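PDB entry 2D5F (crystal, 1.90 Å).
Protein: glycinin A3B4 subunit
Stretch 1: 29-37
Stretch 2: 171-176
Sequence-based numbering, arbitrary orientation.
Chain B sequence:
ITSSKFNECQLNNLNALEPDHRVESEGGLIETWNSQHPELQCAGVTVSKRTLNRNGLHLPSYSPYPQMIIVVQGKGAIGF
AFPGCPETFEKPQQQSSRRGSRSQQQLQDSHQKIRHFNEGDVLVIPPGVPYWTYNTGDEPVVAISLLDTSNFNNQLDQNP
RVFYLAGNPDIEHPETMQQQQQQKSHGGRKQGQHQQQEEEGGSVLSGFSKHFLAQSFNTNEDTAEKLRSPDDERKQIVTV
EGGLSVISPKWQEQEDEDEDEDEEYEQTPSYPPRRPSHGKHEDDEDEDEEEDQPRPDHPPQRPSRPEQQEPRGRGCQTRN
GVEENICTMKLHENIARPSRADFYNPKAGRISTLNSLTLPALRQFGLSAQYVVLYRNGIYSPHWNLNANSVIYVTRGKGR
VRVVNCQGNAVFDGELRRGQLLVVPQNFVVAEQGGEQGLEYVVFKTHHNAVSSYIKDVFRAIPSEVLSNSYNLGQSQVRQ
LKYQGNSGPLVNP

Stretch 1 29-37: LIETWNSQH
Stretch 2 (171-176) IEHPET

This is a small, largely polar contact in which the end of a β-strand and the turn that follows it run alongside a loop entering a 3-10 segment, joined by three hydrogen bonds, two between side chain and backbone and one between side chains, with Glu 175 at its centre. The residues that touch are at least 139 apart in sequence; the two pieces point nearly the same way, their end-to-end directions 19° apart, and bury 391 Å² in total. In register, Thr 32 CA lies 6.7 Å from His 173 CA, and Asn 34 CA lies 6.5 Å from Glu 175 CA.

Residues 29-32 are extended, with phi/psi near -130/135, so side chains alternate: Ile 30 and Thr 32 point toward the second stretch, Glu 31 away. Trp 33 (-92/137) also points away. Asn 34 (-62/125), Ser 35 (-69/-6) and Gln 36 (-91/2) then form a type I turn closing at His 37, where His 37 N to Asn 34 O is a weak 3.4 Å bond. Asn 34 (chi1 t) steadies the turn from within, its OD1 accepting from Gln 36 N at 2.7 Å. In the second stretch, Glu 172 (-92/-25) and His 173 (-126/78) lead into the 3-10 segment at Pro 174 (-57/-32), whose ring fixes phi near the value the segment needs. Thr 176 N donates to His 173 O at 3.1 Å, and Thr 176 OG1 (chi1 p) reaches the same oxygen at 2.6 Å.

Thr 32 (chi1 p) serves two chemistries. Its OG1 donates to Glu 172 O at 2.8 Å, satisfying a loop carbonyl, while its CG2 approaches the imidazole of His 173 (chi1 m) obliquely. Ile 30 (m, t) fills space beside the Glu 172 carboxylate, its CD1 3.3 Å from Glu 172 OE1 in a van der Waals contact, while that oxygen's polar need is met elsewhere in the structure. Glu 172 itself is extended beyond its chi1 (m, t).

Glu 175, with 104 Å² covered, points toward the turn and folds back through chi1 77° (p) and chi2 -88° (m). This brings OE1 to Ser 35, where it accepts from N at 3.0 Å, nearly straight at 167°, and from OG at 2.8 Å. Serine (chi1 p) suits the site because its short hydroxyl can share an acceptor with its own amide. The other carboxylate oxygen uses a water that donates to Glu 175 OE2 at 3.0 Å and to Thr 32 OG1 at 2.8 Å, linking the two bonding centres. Beside them, Asn 34 OD1 lies 3.3 Å from Glu 175 CG, and the exposed Gln 36 (m, t) lays its NE2 4.0 Å from Glu 175 CB.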

# COMPACT_ATOMS: atom_id res chain seq x y z
N LEU B 29 -29.95 3.68 -30.15
CA LEU B 29 -30.97 3.39 -29.16
C LEU B 29 -30.34 3.17 -27.78
O LEU B 29 -29.24 2.62 -27.67
CB LEU B 29 -31.72 2.13 -29.58
CG LEU B 29 -32.82 1.59 -28.67
CD1 LEU B 29 -33.99 2.57 -28.64
CD2 LEU B 29 -33.27 0.23 -29.17
N ILE B 30 -31.05 3.61 -26.75
CA ILE B 30 -30.59 3.42 -25.38
C ILE B 30 -31.75 2.81 -24.61
O ILE B 30 -32.85 3.36 -24.58
CB ILE B 30 -30.20 4.75 -24.70
CG1 ILE B 30 -28.97 5.35 -25.40
CG2 ILE B 30 -29.88 4.51 -23.23
CD1 ILE B 30 -28.50 6.66 -24.80
N GLU B 31 -31.50 1.66 -24.01
CA GLU B 31 -32.51 0.95 -23.23
C GLU B 31 -32.01 0.83 -21.81
O GLU B 31 -30.88 0.40 -21.57
CB GLU B 31 -32.73 -0.44 -23.82
CG GLU B 31 -33.31 -0.42 -25.22
CD GLU B 31 -33.26 -1.78 -25.86
OE1 GLU B 31 -32.26 -2.09 -26.52
OE2 GLU B 31 -34.23 -2.56 -25.68
N THR B 32 -32.84 1.21 -20.84
CA THR B 32 -32.43 1.11 -19.45
C THR B 32 -33.37 0.27 -18.61
O THR B 32 -34.56 0.18 -18.89
CB THR B 32 -32.32 2.50 -18.79
OG1 THR B 32 -33.60 3.14 -18.78
CG2 THR B 32 -31.32 3.37 -19.55
N TRP B 33 -32.80 -0.38 -17.59
CA TRP B 33 -33.58 -1.17 -16.65
C TRP B 33 -33.89 -0.16 -15.54
O TRP B 33 -33.02 0.62 -15.16
CB TRP B 33 -32.74 -2.32 -16.08
CG TRP B 33 -32.67 -3.56 -16.95
CD1 TRP B 33 -33.32 -4.75 -16.74
CD2 TRP B 33 -31.86 -3.75 -18.13
NE1 TRP B 33 -32.97 -5.67 -17.70
CE2 TRP B 33 -32.08 -5.08 -18.57
CE3 TRP B 33 -30.98 -2.93 -18.85
CZ2 TRP B 33 -31.43 -5.61 -19.70
CZ3 TRP B 33 -30.34 -3.46 -19.98
CH2 TRP B 33 -30.58 -4.78 -20.39
N ASN B 34 -35.13 -0.15 -15.05
CA ASN B 34 -35.51 0.78 -13.99
C ASN B 34 -34.66 0.45 -12.75
O ASN B 34 -34.66 -0.69 -12.27
CB ASN B 34 -37.00 0.60 -13.65
CG ASN B 34 -37.52 1.68 -12.72
OD1 ASN B 34 -36.90 1.99 -11.70
ND2 ASN B 34 -38.67 2.25 -13.06
N SER B 35 -33.96 1.44 -12.22
CA SER B 35 -33.10 1.20 -11.06
C SER B 35 -33.89 0.90 -9.78
O SER B 35 -33.31 0.55 -8.76
CB SER B 35 -32.18 2.40 -10.83
OG SER B 35 -32.92 3.57 -10.53
N GLN B 36 -35.21 1.03 -9.83
CA GLN B 36 -36.03 0.79 -8.65
C GLN B 36 -36.54 -0.64 -8.46
O GLN B 36 -37.26 -0.91 -7.50
CB GLN B 36 -37.17 1.80 -8.60
CG GLN B 36 -36.67 3.20 -8.26
CD GLN B 36 -37.70 4.29 -8.47
OE1 GLN B 36 -37.48 5.44 -8.11
NE2 GLN B 36 -38.83 3.92 -9.07
N HIS B 37 -36.18 -1.55 -9.35
CA HIS B 37 -36.57 -2.94 -9.19
C HIS B 37 -35.90 -3.37 -7.89
O HIS B 37 -34.72 -3.08 -7.67
CB HIS B 37 -36.03 -3.81 -10.33
CG HIS B 37 -36.85 -3.76 -11.57
ND1 HIS B 37 -36.42 -3.14 -12.73
CD2 HIS B 37 -38.09 -4.24 -11.84
CE1 HIS B 37 -37.36 -3.24 -13.65
NE2 HIS B 37 -38.38 -3.90 -13.13
N ILE B 171 -34.12 12.08 -21.15
CA ILE B 171 -33.76 11.41 -19.90
C ILE B 171 -33.59 9.92 -20.17
O ILE B 171 -34.44 9.29 -20.80
CB ILE B 171 -34.86 11.60 -18.84
CG1 ILE B 171 -35.10 13.09 -18.60
CG2 ILE B 171 -34.44 10.93 -17.53
CD1 ILE B 171 -33.91 13.81 -18.00
N GLU B 172 -32.49 9.34 -19.68
CA GLU B 172 -32.25 7.92 -19.90
C GLU B 172 -32.79 7.07 -18.75
O GLU B 172 -33.10 5.90 -18.93
CB GLU B 172 -30.75 7.67 -20.10
CG GLU B 172 -30.21 8.39 -21.31
CD GLU B 172 -28.72 8.23 -21.52
OE1 GLU B 172 -28.18 8.94 -22.38
OE2 GLU B 172 -28.09 7.40 -20.83
N HIS B 173 -32.89 7.68 -17.57
CA HIS B 173 -33.41 6.99 -16.40
C HIS B 173 -34.54 7.84 -15.86
O HIS B 173 -34.38 8.57 -14.89
CB HIS B 173 -32.30 6.81 -15.36
CG HIS B 173 -31.06 6.17 -15.91
ND1 HIS B 173 -30.06 6.90 -16.51
CD2 HIS B 173 -30.70 4.87 -16.01
CE1 HIS B 173 -29.13 6.07 -16.96
NE2 HIS B 173 -29.50 4.84 -16.67
N PRO B 174 -35.72 7.75 -16.51
CA PRO B 174 -36.92 8.50 -16.15
C PRO B 174 -37.41 8.29 -14.72
O PRO B 174 -37.97 9.19 -14.11
CB PRO B 174 -37.94 8.05 -17.19
CG PRO B 174 -37.51 6.65 -17.48
CD PRO B 174 -36.02 6.79 -17.59
N GLU B 175 -37.18 7.09 -14.19
CA GLU B 175 -37.62 6.80 -12.84
C GLU B 175 -37.02 7.77 -11.82
O GLU B 175 -37.53 7.90 -10.71
CB GLU B 175 -37.28 5.36 -12.45
CG GLU B 175 -35.82 5.10 -12.10
CD GLU B 175 -34.95 4.76 -13.30
OE1 GLU B 175 -33.82 4.28 -13.08
OE2 GLU B 175 -35.39 4.97 -14.45
N THR B 176 -35.94 8.47 -12.21
CA THR B 176 -35.29 9.41 -11.30
C THR B 176 -35.92 10.80 -11.29
O THR B 176 -35.65 11.60 -10.40
CB THR B 176 -33.79 9.60 -11.63
OG1 THR B 176 -33.65 10.19 -12.93
CG2 THR B 176 -33.05 8.27 -11.58
O HOH W 1 -35.56 3.07 -16.73